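Long-range contacts in beta-methylmalyl-CoA dehydratase (Chloroflexus aurantiacus, PDB 4E3E), which catalyses the reversible dehydration of (2R,3S)-beta-methylmalyl-CoA to mesaconyl-CoA in the glyoxylate assimilation cycle: residues K204-D209 with C322-Y327; I213-H218 with S283-T288; G251-L256 with A337-F342; Y290-I295 with R313-K318. One frame throughout, in Å; residues are numbered along the deposited sequence.

Contact 1: K204-D209 with C322-Y327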
loop_
_atom_site.group_PDB
_atom_site.type_symbol
_atom_site.label_atom_id
_atom_site.label_comp_id
_atom_site.label_asym_id
_atom_site.label_seq_id
_atom_site.Cartn_x
_atom_site.Cartn_y
_atom_site.Cartn_z
ATOM N N LYS A 204 4.430 4.052 34.677
ATOM C CA LYS A 204 3.441 3.777 33.663
ATOM C C LYS A 204 3.304 4.953 32.736
ATOM O O LYS A 204 3.342 6.072 33.161
ATOM C CB LYS A 204 2.103 3.435 34.275
ATOM C CG LYS A 204 2.163 2.242 35.180
ATOM C CD LYS A 204 0.795 1.702 35.449
ATOM C CE LYS A 204 0.723 1.187 36.856
ATOM N NZ LYS A 204 0.010 -0.099 36.848
ATOM N N ILE A 205 3.181 4.660 31.455
ATOM C CA ILE A 205 3.166 5.674 30.400
ATOM C C ILE A 205 1.916 5.559 29.526
ATOM O O ILE A 205 1.712 4.541 28.853
ATOM C CB ILE A 205 4.403 5.527 29.500
ATOM C CG1 ILE A 205 5.678 5.548 30.355
ATOM C CG2 ILE A 205 4.431 6.622 28.439
ATOM C CD1 ILE A 205 6.915 5.102 29.605
ATOM N N ASP A 206 1.092 6.601 29.534
ATOM C CA ASP A 206 -0.105 6.665 28.699
ATOM C C ASP A 206 0.314 7.194 27.331
ATOM O O ASP A 206 0.770 8.331 27.235
ATOM C CB ASP A 206 -1.121 7.599 29.362
ATOM C CG ASP A 206 -2.450 7.677 28.623
ATOM O OD1 ASP A 206 -2.567 7.191 27.484
ATOM O OD2 ASP A 206 -3.398 8.248 29.200
ATOM N N HIS A 207 0.169 6.382 26.278
ATOM C CA HIS A 207 0.598 6.802 24.932
ATOM C C HIS A 207 -0.361 7.736 24.233
ATOM O O HIS A 207 -0.047 8.258 23.152
ATOM C CB HIS A 207 0.964 5.598 24.064
ATOM C CG HIS A 207 2.054 4.757 24.659
ATOM N ND1 HIS A 207 3.264 5.271 24.990
ATOM C CD2 HIS A 207 2.082 3.416 25.026
ATOM C CE1 HIS A 207 4.028 4.304 25.531
ATOM N NE2 HIS A 207 3.310 3.168 25.547
ATOM N N VAL A 208 -1.521 7.962 24.865
ATOM C CA VAL A 208 -2.484 9.004 24.485
ATOM C C VAL A 208 -3.268 8.710 23.192
ATOM O O VAL A 208 -4.505 8.613 23.223
ATOM C CB VAL A 208 -1.840 10.429 24.439
ATOM C CG1 VAL A 208 -2.868 11.476 24.040
ATOM C CG2 VAL A 208 -1.219 10.803 25.792
ATOM N N ASP A 209 -2.569 8.573 22.065
ATOM C CA ASP A 209 -3.248 8.465 20.767
ATOM C C ASP A 209 -4.101 7.194 20.619
ATOM O O ASP A 209 -3.749 6.121 21.118
ATOM C CB ASP A 209 -2.236 8.532 19.612
ATOM C CG ASP A 209 -1.412 9.815 19.618
ATOM O OD1 ASP A 209 -0.491 9.958 20.461
ATOM O OD2 ASP A 209 -1.670 10.679 18.756
ATOM N N CYS A 322 -12.967 4.391 31.108
ATOM C CA CYS A 322 -12.698 5.483 32.033
ATOM C C CYS A 322 -11.508 5.381 33.036
ATOM O O CYS A 322 -10.715 6.303 33.104
ATOM C CB CYS A 322 -14.019 5.862 32.707
ATOM S SG CYS A 322 -15.448 5.674 31.605
ATOM N N HIS A 323 -11.335 4.264 33.743
ATOM C CA HIS A 323 -10.154 4.012 34.576
ATOM C C HIS A 323 -8.889 3.942 33.760
ATOM O O HIS A 323 -8.825 3.234 32.749
ATOM C CB HIS A 323 -10.346 2.727 35.385
ATOM C CG HIS A 323 -10.824 1.550 34.559
ATOM N ND1 HIS A 323 -12.116 1.391 34.198
ATOM C CD2 HIS A 323 -10.129 0.467 34.016
ATOM C CE1 HIS A 323 -12.242 0.268 33.465
ATOM N NE2 HIS A 323 -11.026 -0.299 33.356
ATOM N N ASP A 324 -7.879 4.701 34.179
ATOM C CA ASP A 324 -6.577 4.694 33.513
ATOM C C ASP A 324 -5.819 3.381 33.718
ATOM O O ASP A 324 -6.039 2.659 34.702
ATOM C CB ASP A 324 -5.720 5.883 33.958
ATOM C CG ASP A 324 -5.612 6.960 32.887
ATOM O OD1 ASP A 324 -6.660 7.473 32.433
ATOM O OD2 ASP A 324 -4.470 7.294 32.502
ATOM N N PHE A 325 -4.942 3.078 32.763
ATOM C CA PHE A 325 -4.134 1.861 32.781
ATOM C C PHE A 325 -4.960 0.596 33.073
ATOM O O PHE A 325 -4.675 -0.120 34.036
ATOM C CB PHE A 325 -2.954 2.009 33.758
ATOM C CG PHE A 325 -2.225 3.321 33.634
ATOM C CD1 PHE A 325 -1.537 3.642 32.459
ATOM C CD2 PHE A 325 -2.219 4.239 34.691
ATOM C CE1 PHE A 325 -0.871 4.855 32.341
ATOM C CE2 PHE A 325 -1.548 5.453 34.580
ATOM C CZ PHE A 325 -0.869 5.759 33.404
ATOM N N PRO A 326 -5.986 0.315 32.235
ATOM C CA PRO A 326 -6.785 -0.896 32.456
ATOM C C PRO A 326 -5.907 -2.140 32.303
ATOM O O PRO A 326 -5.032 -2.180 31.416
ATOM C CB PRO A 326 -7.829 -0.854 31.324
ATOM C CG PRO A 326 -7.770 0.518 30.750
ATOM C CD PRO A 326 -6.362 0.991 30.975
ATOM N N TYR A 327 -6.116 -3.131 33.169
ATOM C CA TYR A 327 -5.321 -4.351 33.108
ATOM C C TYR A 327 -6.122 -5.585 33.532
ATOM O O TYR A 327 -6.865 -6.146 32.717
ATOM C CB TYR A 327 -3.997 -4.192 33.884
ATOM C CG TYR A 327 -2.991 -5.280 33.585
ATOM C CD1 TYR A 327 -2.675 -5.618 32.265
ATOM C CD2 TYR A 327 -2.356 -5.979 34.612
ATOM C CE1 TYR A 327 -1.763 -6.619 31.978
ATOM C CE2 TYR A 327 -1.433 -6.983 34.336
ATOM C CZ TYR A 327 -1.145 -7.301 33.017
ATOM O OH TYR A 327 -0.234 -8.297 32.724
HETATM O O HOH W 1 -2.671 -1.007 35.769
#

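Contact 2: I213-H218 with S283-T288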
loop_
_atom_site.group_PDB
_atom_site.type_symbol
_atom_site.label_atom_id
_atom_site.label_comp_id
_atom_site.label_asym_id
_atom_site.label_seq_id
_atom_site.Cartn_x
_atom_site.Cartn_y
_atom_site.Cartn_z
ATOM N N ILE A 213 -9.094 0.831 13.357
ATOM C CA ILE A 213 -8.773 -0.225 12.392
ATOM C C ILE A 213 -9.799 -0.275 11.266
ATOM O O ILE A 213 -10.999 -0.326 11.520
ATOM C CB ILE A 213 -8.686 -1.600 13.093
ATOM C CG1 ILE A 213 -7.602 -1.568 14.178
ATOM C CG2 ILE A 213 -8.443 -2.737 12.097
ATOM C CD1 ILE A 213 -7.502 -2.837 14.993
ATOM N N GLU A 214 -9.314 -0.257 10.023
ATOM C CA GLU A 214 -10.182 -0.454 8.848
ATOM C C GLU A 214 -10.013 -1.889 8.324
ATOM O O GLU A 214 -8.955 -2.490 8.511
ATOM C CB GLU A 214 -9.854 0.584 7.751
ATOM C CG GLU A 214 -10.190 2.028 8.122
ATOM C CD GLU A 214 -11.678 2.210 8.457
ATOM O OE1 GLU A 214 -12.538 1.732 7.682
ATOM O OE2 GLU A 214 -12.008 2.843 9.490
ATOM N N GLU A 215 -11.041 -2.445 7.682
ATOM C CA GLU A 215 -10.922 -3.802 7.107
ATOM C C GLU A 215 -9.769 -3.916 6.110
ATOM O O GLU A 215 -8.975 -4.869 6.181
ATOM C CB GLU A 215 -12.219 -4.252 6.435
ATOM C CG GLU A 215 -13.413 -4.402 7.374
ATOM C CD GLU A 215 -13.362 -5.666 8.238
ATOM O OE1 GLU A 215 -12.352 -6.428 8.225
ATOM O OE2 GLU A 215 -14.344 -5.891 8.946
ATOM N N ALA A 216 -9.679 -2.945 5.191
ATOM C CA ALA A 216 -8.682 -2.981 4.123
ATOM C C ALA A 216 -7.307 -2.926 4.745
ATOM O O ALA A 216 -6.349 -3.485 4.208
ATOM C CB ALA A 216 -8.862 -1.815 3.159
ATOM N N GLU A 217 -7.219 -2.237 5.883
ATOM C CA GLU A 217 -5.942 -2.026 6.548
ATOM C C GLU A 217 -5.357 -3.318 7.137
ATOM O O GLU A 217 -4.207 -3.663 6.842
ATOM C CB GLU A 217 -6.053 -0.916 7.593
ATOM C CG GLU A 217 -4.975 -0.860 8.667
ATOM C CD GLU A 217 -5.524 -0.221 9.950
ATOM O OE1 GLU A 217 -6.464 0.611 9.858
ATOM O OE2 GLU A 217 -5.036 -0.555 11.056
ATOM N N HIS A 218 -6.132 -4.037 7.944
ATOM C CA HIS A 218 -5.580 -5.286 8.519
ATOM C C HIS A 218 -5.422 -6.391 7.490
ATOM O O HIS A 218 -4.416 -7.130 7.503
ATOM C CB HIS A 218 -6.340 -5.712 9.762
ATOM C CG HIS A 218 -7.660 -6.317 9.465
ATOM N ND1 HIS A 218 -7.787 -7.592 9.065
ATOM C CD2 HIS A 218 -8.951 -5.786 9.520
ATOM C CE1 HIS A 218 -9.092 -7.864 8.871
ATOM N NE2 HIS A 218 -9.792 -6.752 9.129
ATOM N N SER A 283 -10.019 -8.337 18.303
ATOM C CA SER A 283 -10.087 -6.969 17.812
ATOM C C SER A 283 -10.736 -7.020 16.440
ATOM O O SER A 283 -10.575 -8.011 15.713
ATOM C CB SER A 283 -8.664 -6.422 17.639
ATOM O OG SER A 283 -8.068 -6.146 18.892
ATOM N N PHE A 284 -11.443 -5.950 16.074
ATOM C CA PHE A 284 -12.256 -5.926 14.863
ATOM C C PHE A 284 -12.108 -4.581 14.181
ATOM O O PHE A 284 -11.772 -3.599 14.845
ATOM C CB PHE A 284 -13.720 -6.125 15.241
ATOM C CG PHE A 284 -13.969 -7.378 16.033
ATOM C CD1 PHE A 284 -14.024 -8.614 15.402
ATOM C CD2 PHE A 284 -14.138 -7.320 17.418
ATOM C CE1 PHE A 284 -14.251 -9.775 16.131
ATOM C CE2 PHE A 284 -14.359 -8.475 18.156
ATOM C CZ PHE A 284 -14.422 -9.709 17.504
ATOM N N ALA A 285 -12.338 -4.533 12.860
ATOM C CA ALA A 285 -12.400 -3.257 12.131
ATOM C C ALA A 285 -13.443 -2.402 12.805
ATOM O O ALA A 285 -14.472 -2.935 13.236
ATOM C CB ALA A 285 -12.764 -3.479 10.675
ATOM N N GLY A 286 -13.166 -1.104 12.951
ATOM C CA GLY A 286 -14.072 -0.227 13.699
ATOM C C GLY A 286 -13.690 -0.017 15.162
ATOM O O GLY A 286 -14.193 0.902 15.825
ATOM N N ASP A 287 -12.842 -0.889 15.692
ATOM C CA ASP A 287 -12.293 -0.685 17.020
ATOM C C ASP A 287 -11.207 0.370 16.977
ATOM O O ASP A 287 -10.374 0.392 16.056
ATOM C CB ASP A 287 -11.714 -1.988 17.576
ATOM C CG ASP A 287 -12.798 -3.012 17.940
ATOM O OD1 ASP A 287 -13.980 -2.639 18.100
ATOM O OD2 ASP A 287 -12.461 -4.208 18.080
ATOM N N THR A 288 -11.184 1.233 17.985
ATOM C CA THR A 288 -10.058 2.185 18.121
ATOM C C THR A 288 -9.049 1.707 19.167
ATOM O O THR A 288 -9.400 1.510 20.329
ATOM C CB THR A 288 -10.582 3.593 18.460
ATOM O OG1 THR A 288 -11.545 3.966 17.469
ATOM C CG2 THR A 288 -9.455 4.628 18.491
HETATM O O HOH W 2 -13.452 -6.751 11.421
#

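Contact 3: G251-L256 with A337-F342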
loop_
_atom_site.group_PDB
_atom_site.type_symbol
_atom_site.label_atom_id
_atom_site.label_comp_id
_atom_site.label_asym_id
_atom_site.label_seq_id
_atom_site.Cartn_x
_atom_site.Cartn_y
_atom_site.Cartn_z
ATOM N N GLY A 251 -1.128 -9.936 15.647
ATOM C CA GLY A 251 0.138 -9.237 15.425
ATOM C C GLY A 251 -0.037 -7.825 14.867
ATOM O O GLY A 251 0.838 -6.974 15.042
ATOM N N HIS A 252 -1.157 -7.572 14.188
ATOM C CA HIS A 252 -1.501 -6.212 13.746
ATOM C C HIS A 252 -1.650 -5.317 14.955
ATOM O O HIS A 252 -1.191 -4.170 14.951
ATOM C CB HIS A 252 -2.780 -6.230 12.911
ATOM C CG HIS A 252 -3.090 -4.919 12.194
ATOM N ND1 HIS A 252 -2.407 -4.507 11.116
ATOM C CD2 HIS A 252 -4.115 -3.976 12.397
ATOM C CE1 HIS A 252 -2.907 -3.333 10.676
ATOM N NE2 HIS A 252 -3.975 -3.019 11.451
ATOM N N ILE A 253 -2.261 -5.840 16.014
ATOM C CA ILE A 253 -2.402 -5.082 17.268
ATOM C C ILE A 253 -1.057 -4.819 17.933
ATOM O O ILE A 253 -0.816 -3.723 18.454
ATOM C CB ILE A 253 -3.378 -5.784 18.238
ATOM C CG1 ILE A 253 -4.685 -6.097 17.496
ATOM C CG2 ILE A 253 -3.624 -4.947 19.491
ATOM C CD1 ILE A 253 -5.332 -4.891 16.832
ATOM N N ILE A 254 -0.174 -5.811 17.897
ATOM C CA ILE A 254 1.178 -5.635 18.427
ATOM C C ILE A 254 1.867 -4.473 17.700
ATOM O O ILE A 254 2.499 -3.597 18.324
ATOM C CB ILE A 254 2.018 -6.931 18.326
ATOM C CG1 ILE A 254 1.452 -8.024 19.248
ATOM C CG2 ILE A 254 3.473 -6.661 18.686
ATOM C CD1 ILE A 254 1.990 -9.422 18.991
ATOM N N SER A 255 1.736 -4.462 16.379
ATOM C CA SER A 255 2.419 -3.459 15.576
ATOM C C SER A 255 1.851 -2.043 15.760
ATOM O O SER A 255 2.603 -1.056 15.771
ATOM C CB SER A 255 2.438 -3.894 14.112
ATOM O OG SER A 255 3.566 -4.737 13.881
ATOM N N LEU A 256 0.538 -1.941 15.929
ATOM C CA LEU A 256 -0.061 -0.674 16.269
ATOM C C LEU A 256 0.408 -0.165 17.648
ATOM O O LEU A 256 0.774 1.011 17.790
ATOM C CB LEU A 256 -1.610 -0.786 16.249
ATOM C CG LEU A 256 -2.282 -0.886 14.854
ATOM C CD1 LEU A 256 -3.747 -1.280 14.980
ATOM C CD2 LEU A 256 -2.173 0.422 14.067
ATOM N N ALA A 337 -11.921 -4.565 28.016
ATOM C CA ALA A 337 -11.386 -3.610 27.039
ATOM C C ALA A 337 -9.968 -3.942 26.561
ATOM O O ALA A 337 -9.524 -3.421 25.525
ATOM C CB ALA A 337 -11.439 -2.191 27.603
ATOM N N VAL A 338 -9.264 -4.804 27.297
ATOM C CA VAL A 338 -7.869 -5.132 26.975
ATOM C C VAL A 338 -7.781 -6.206 25.878
ATOM O O VAL A 338 -8.374 -7.294 26.008
ATOM C CB VAL A 338 -7.081 -5.586 28.229
ATOM C CG1 VAL A 338 -5.674 -6.040 27.846
ATOM C CG2 VAL A 338 -7.009 -4.464 29.258
ATOM N N VAL A 339 -7.016 -5.915 24.819
ATOM C CA VAL A 339 -6.911 -6.817 23.662
ATOM C C VAL A 339 -5.518 -7.415 23.512
ATOM O O VAL A 339 -5.346 -8.440 22.836
ATOM C CB VAL A 339 -7.357 -6.149 22.328
ATOM C CG1 VAL A 339 -8.862 -5.813 22.363
ATOM C CG2 VAL A 339 -6.487 -4.932 21.988
ATOM N N LEU A 340 -4.539 -6.785 24.155
ATOM C CA LEU A 340 -3.145 -7.215 24.031
ATOM C C LEU A 340 -2.414 -6.985 25.337
ATOM O O LEU A 340 -2.512 -5.903 25.913
ATOM C CB LEU A 340 -2.440 -6.420 22.943
ATOM C CG LEU A 340 -0.971 -6.823 22.736
ATOM C CD1 LEU A 340 -0.910 -8.232 22.144
ATOM C CD2 LEU A 340 -0.223 -5.802 21.872
ATOM N N ASP A 341 -1.694 -8.003 25.800
ATOM C CA ASP A 341 -0.750 -7.863 26.900
ATOM C C ASP A 341 0.592 -8.346 26.366
ATOM O O ASP A 341 0.805 -9.547 26.228
ATOM C CB ASP A 341 -1.210 -8.702 28.103
ATOM C CG ASP A 341 -0.271 -8.594 29.299
ATOM O OD1 ASP A 341 0.781 -7.907 29.198
ATOM O OD2 ASP A 341 -0.578 -9.212 30.339
ATOM N N PHE A 342 1.488 -7.411 26.062
ATOM C CA PHE A 342 2.706 -7.699 25.293
ATOM C C PHE A 342 3.922 -7.344 26.141
ATOM O O PHE A 342 4.055 -6.208 26.580
ATOM C CB PHE A 342 2.681 -6.881 23.982
ATOM C CG PHE A 342 3.822 -7.172 23.027
ATOM C CD1 PHE A 342 4.054 -8.459 22.545
ATOM C CD2 PHE A 342 4.642 -6.130 22.562
ATOM C CE1 PHE A 342 5.106 -8.709 21.654
ATOM C CE2 PHE A 342 5.694 -6.375 21.667
ATOM C CZ PHE A 342 5.920 -7.669 21.220
#

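Contact 4: Y290-I295 with R313-K318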
loop_
_atom_site.group_PDB
_atom_site.type_symbol
_atom_site.label_atom_id
_atom_site.label_comp_id
_atom_site.label_asym_id
_atom_site.label_seq_id
_atom_site.Cartn_x
_atom_site.Cartn_y
_atom_site.Cartn_z
ATOM N N TYR A 290 -5.859 1.932 21.637
ATOM C CA TYR A 290 -5.007 2.784 22.466
ATOM C C TYR A 290 -3.979 1.904 23.149
ATOM O O TYR A 290 -4.143 0.686 23.208
ATOM C CB TYR A 290 -5.829 3.426 23.563
ATOM C CG TYR A 290 -6.866 4.403 23.104
ATOM C CD1 TYR A 290 -8.152 3.976 22.741
ATOM C CD2 TYR A 290 -6.585 5.770 23.082
ATOM C CE1 TYR A 290 -9.124 4.889 22.349
ATOM C CE2 TYR A 290 -7.545 6.691 22.696
ATOM C CZ TYR A 290 -8.806 6.248 22.326
ATOM O OH TYR A 290 -9.739 7.171 21.950
ATOM N N ALA A 291 -2.929 2.509 23.688
ATOM C CA ALA A 291 -1.887 1.735 24.346
ATOM C C ALA A 291 -1.335 2.465 25.568
ATOM O O ALA A 291 -1.332 3.704 25.627
ATOM C CB ALA A 291 -0.762 1.401 23.363
ATOM N N TRP A 292 -0.904 1.680 26.549
ATOM C CA TRP A 292 -0.076 2.187 27.635
ATOM C C TRP A 292 1.004 1.192 27.978
ATOM O O TRP A 292 0.865 -0.009 27.724
ATOM C CB TRP A 292 -0.924 2.570 28.854
ATOM C CG TRP A 292 -1.595 1.405 29.543
ATOM C CD1 TRP A 292 -2.862 0.869 29.291
ATOM C CD2 TRP A 292 -1.049 0.595 30.633
ATOM N NE1 TRP A 292 -3.125 -0.185 30.135
ATOM C CE2 TRP A 292 -2.076 -0.405 30.960
ATOM C CE3 TRP A 292 0.149 0.592 31.341
ATOM C CZ2 TRP A 292 -1.889 -1.346 31.957
ATOM C CZ3 TRP A 292 0.325 -0.363 32.352
ATOM C CH2 TRP A 292 -0.671 -1.308 32.649
ATOM N N SER A 293 2.097 1.678 28.547
ATOM C CA SER A 293 3.225 0.807 28.877
ATOM C C SER A 293 3.679 0.941 30.317
ATOM O O SER A 293 3.518 1.996 30.936
ATOM C CB SER A 293 4.410 1.043 27.934
ATOM O OG SER A 293 4.021 0.765 26.595
ATOM N N GLU A 294 4.250 -0.139 30.841
ATOM C CA GLU A 294 4.901 -0.109 32.148
ATOM C C GLU A 294 6.355 -0.512 31.961
ATOM O O GLU A 294 6.639 -1.427 31.175
ATOM C CB GLU A 294 4.213 -1.081 33.098
ATOM C CG GLU A 294 4.889 -1.190 34.456
ATOM C CD GLU A 294 4.136 -2.096 35.403
ATOM O OE1 GLU A 294 3.067 -2.600 35.022
ATOM O OE2 GLU A 294 4.623 -2.298 36.530
ATOM N N ILE A 295 7.273 0.167 32.658
ATOM C CA ILE A 295 8.651 -0.300 32.694
ATOM C C ILE A 295 8.717 -1.395 33.767
ATOM O O ILE A 295 8.719 -1.091 34.974
ATOM C CB ILE A 295 9.674 0.827 32.994
ATOM C CG1 ILE A 295 9.491 2.040 32.054
ATOM C CG2 ILE A 295 11.107 0.270 32.971
ATOM C CD1 ILE A 295 9.605 1.739 30.561
ATOM N N ARG A 313 6.123 -3.826 29.407
ATOM C CA ARG A 313 4.801 -4.346 29.099
ATOM C C ARG A 313 4.013 -3.248 28.399
ATOM O O ARG A 313 3.814 -2.168 28.965
ATOM C CB ARG A 313 4.041 -4.769 30.361
ATOM C CG ARG A 313 2.671 -5.377 30.055
ATOM C CD ARG A 313 1.796 -5.642 31.304
ATOM N NE ARG A 313 2.522 -6.352 32.362
ATOM C CZ ARG A 313 2.908 -7.628 32.313
ATOM N NH1 ARG A 313 2.640 -8.393 31.253
ATOM N NH2 ARG A 313 3.582 -8.144 33.335
ATOM N N THR A 314 3.566 -3.515 27.173
ATOM C CA THR A 314 2.603 -2.619 26.537
ATOM C C THR A 314 1.255 -3.309 26.481
ATOM O O THR A 314 1.138 -4.446 26.014
ATOM C CB THR A 314 3.061 -2.160 25.155
ATOM O OG1 THR A 314 4.357 -1.523 25.275
ATOM C CG2 THR A 314 2.064 -1.181 24.554
ATOM N N VAL A 315 0.240 -2.616 26.966
ATOM C CA VAL A 315 -1.118 -3.138 26.986
ATOM C C VAL A 315 -1.940 -2.329 25.989
ATOM O O VAL A 315 -1.961 -1.098 26.066
ATOM C CB VAL A 315 -1.727 -2.975 28.398
ATOM C CG1 VAL A 315 -3.172 -3.443 28.421
ATOM C CG2 VAL A 315 -0.900 -3.751 29.417
ATOM N N ALA A 316 -2.594 -3.008 25.041
ATOM C CA ALA A 316 -3.485 -2.320 24.100
ATOM C C ALA A 316 -4.933 -2.510 24.530
ATOM O O ALA A 316 -5.334 -3.597 24.975
ATOM C CB ALA A 316 -3.278 -2.797 22.662
ATOM N N THR A 317 -5.710 -1.468 24.377
ATOM C CA THR A 317 -7.111 -1.508 24.715
ATOM C C THR A 317 -7.920 -0.998 23.558
ATOM O O THR A 317 -7.420 -0.321 22.716
ATOM C CB THR A 317 -7.428 -0.657 25.943
ATOM O OG1 THR A 317 -7.026 0.678 25.724
ATOM C CG2 THR A 317 -6.707 -1.152 27.111
ATOM N N LYS A 318 -9.192 -1.326 23.535
ATOM C CA LYS A 318 -10.057 -0.774 22.540
ATOM C C LYS A 318 -10.997 0.226 23.143
ATOM O O LYS A 318 -11.555 -0.005 24.176
ATOM C CB LYS A 318 -10.821 -1.838 21.765
ATOM C CG LYS A 318 -11.659 -2.773 22.587
ATOM C CD LYS A 318 -12.734 -3.414 21.747
ATOM C CE LYS A 318 -12.326 -4.806 21.378
ATOM N NZ LYS A 318 -13.212 -5.458 20.408
#

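Contact 1: K204-D209 with C322-Y327
The carboxylates of Asp206 and Asp324 come close despite their like charges and cross at about a right angle: Asp206 OD2 lies 3.6 Å from Asp324 OD2, the two planes 70° apart. Arg320 forms a salt bridge to the same Asp206 OD2, which probably offsets much of the repulsion. Asp206 OD1 accepts a hydrogen bond from Val208 N at 2.9 Å, from above the carboxylate plane; this Asx turn, with the Arg320 bridge, probably limits the rotation of the group. Over one face of the Phe325 ring sits Lys204 CB, 3.9 Å from the centroid in a CH-pi contact, while Lys204 CD reaches Phe325 CG at 3.9 Å. Asp324 OD2 lies over the opposite face toward the rim, and Asp206 N meets the ring edge at Phe325 CE1, 3.8 Å away. The lysine chain bends at chi3 and chi4, and Lys204 NZ is joined to Phe325 O through one water, 3.0 Å from Lys204 NZ and 2.8 Å from Phe325 O. An alanine in place of Phe325 would probably leave Lys204 CB without its aromatic cover and open a gap between strand and loop. Near the surface, the loop between strands 307-318 and 338-349 folds back over strand 204-212, outermost of the sheet within this chain, and Phe325 also packs edge-to-face with Trp292 of the adjacent strand 288-300.

Contact 2: I213-H218 with S283-T288
Ile213 and the type II beta turn from Phe284 to Asp287 are joined by a pair of backbone hydrogen bonds, just before helix 215-224. Ile213 N donates to Asp287 O (3.0 Å), and Gly286 N donates to Ile213 O (2.7 Å). Gly286 adopts backbone angles that leave no room for a side chain beside the carbonyl oxygen of Ala285, which favours glycine. The Ile213 side chain leans onto the turn: CG2, anti to the backbone N, reaches Ala285 CA at 4.0 Å, while CB and CG1 lie beside Asp287 O. Within the turn, Asp287 OD2 takes Phe284 N from above its carboxylate plane and forms a salt bridge with Lys318. Glu214 is the N-cap of the helix, and its N donates to Glu217 OE1, met from above the carboxylate plane; its own carboxylate forms a salt bridge with Arg246 of a neighbouring subunit. The Glu215 chain is bent at chi2 (-76°), and its carboxylate lies against the methyl of Ala285, with CD 3.3 Å from Ala285 CB, a tight approach. Both carboxylate oxygens of Glu215 are engaged. OE2 accepts from a water that in turn accepts from Ala285 N, whereas Glu215 OE1 is met on its anti side, 35° out of the carboxylate plane, by His218 NE2 at 2.7 Å.

Contact 3: G251-L256 with A337-F342
Ile254 and Phe342 make the closely fitted end of this contact. The CG2 methyl of Ile254 stands over one face of the Phe342 ring, 3.8 Å from the centroid and offset toward the rim, in a CH-pi contact whose nearest carbons are CE2 and CZ. Phe342 points toward the helix from its CA, with CG anti to the backbone N (chi1 -175°), and the two side chains cross at about a right angle. Leu340 extends the tight patch. Leu340 CD1 touches Ile254 CG1 at 3.7 Å, and CD2 comes equally close to Ile254 CA, so that the leucine fork reaches the helix backbone itself. This is the packing of a HotDog fold, in which helix 250-265 lies across the antiparallel sheet; here the axis of segment 251-256 passes 8.8 Å from that of strand 338-342, at 72° to it. The side chain of Ile254 is about 8 Å from those of Asp64 and Asn87, which probably bind substrate. The other end is more thinly packed. There Ile253 offers little more than its CG2, 3.8 Å from Val339 CG2 and 3.9 Å from Leu340 CB. Val339 and Leu340 form a classic beta bulge opposite Ala316, and both point toward the helix. Neither end is a solvent side, since all five touching residues are buried; partly exposed Ala337 lies just before the strand. Asp341 is held by a salt bridge to Arg313 and hydrogen bonds with Tyr327 and Tyr334.

Contact 4: Y290-I295 with R313-K318
Tyr290, Trp292 and Glu294 pair with Thr317, Val315 and Arg313 through six backbone hydrogen bonds, two for each antiparallel hydrogen-bonded pair. Val315 N lies 2.8 Å from Trp292 O, among the shortest of them. At the non-hydrogen-bonded pairs the backbones close in through CA-H...O contacts, the shortest being Ser293 CA to Arg313 O at 3.0 Å. One polar side-chain bond spans the strands: Ser293 OG and Thr314 OG1 lie 2.7 Å apart, and either may be the donor. Each hydroxyl has a further partner, His207 NE2 for the serine and Tyr344 OH for the threonine. Together the segments form the part of the hairpin of strands 288-300 and 307-318 that lies away from its turn, within the antiparallel sheet of the HotDog fold. Apolar contact is concentrated on the face bearing Trp292 and Val315. Trp292 CG sits between the backbone N and the carbonyl carbon (chi1 67°), and the indole lies alongside the valine. Val315 CB is 3.9 Å from the centroid of the Trp292 five-membered ring, over its face, and Val315 CG2 touches Trp292 CZ2 at 3.6 Å. An alanine in place of Trp292 would probably leave Val315 without this cover and Pro326 O without the NE1 donor that reaches it. Farther along the same face, Tyr290 CB packs on Thr317 OG1 at 3.7 Å, while the Tyr290 hydroxyl bonds Asn234 of a neighbouring subunit.

Overall arrangement
From the N terminus, 204-209, on the strand outermost in the sheet within this chain, opens contact 1, and 213-218, at the start of the next helix, opens contact 2 within that loop. Helix segment 251-256 then begins contact 3 before 283-288 closes contact 2, so contacts 2 and 3 cross. Contact 4 opens and closes with the hairpin 290-295/313-318, after contact 2 and nested inside both contact 1 and contact 3. Segment 322-327 closes contact 1 and 337-342 closes contact 3, so these two also cross. Contacts 1, 3 and 4 meet on neighbouring strands of one sheet, with the helix of contact 3 laid against it; contact 2 joins the short helix 215-224 to the loop leading into strand 288-300.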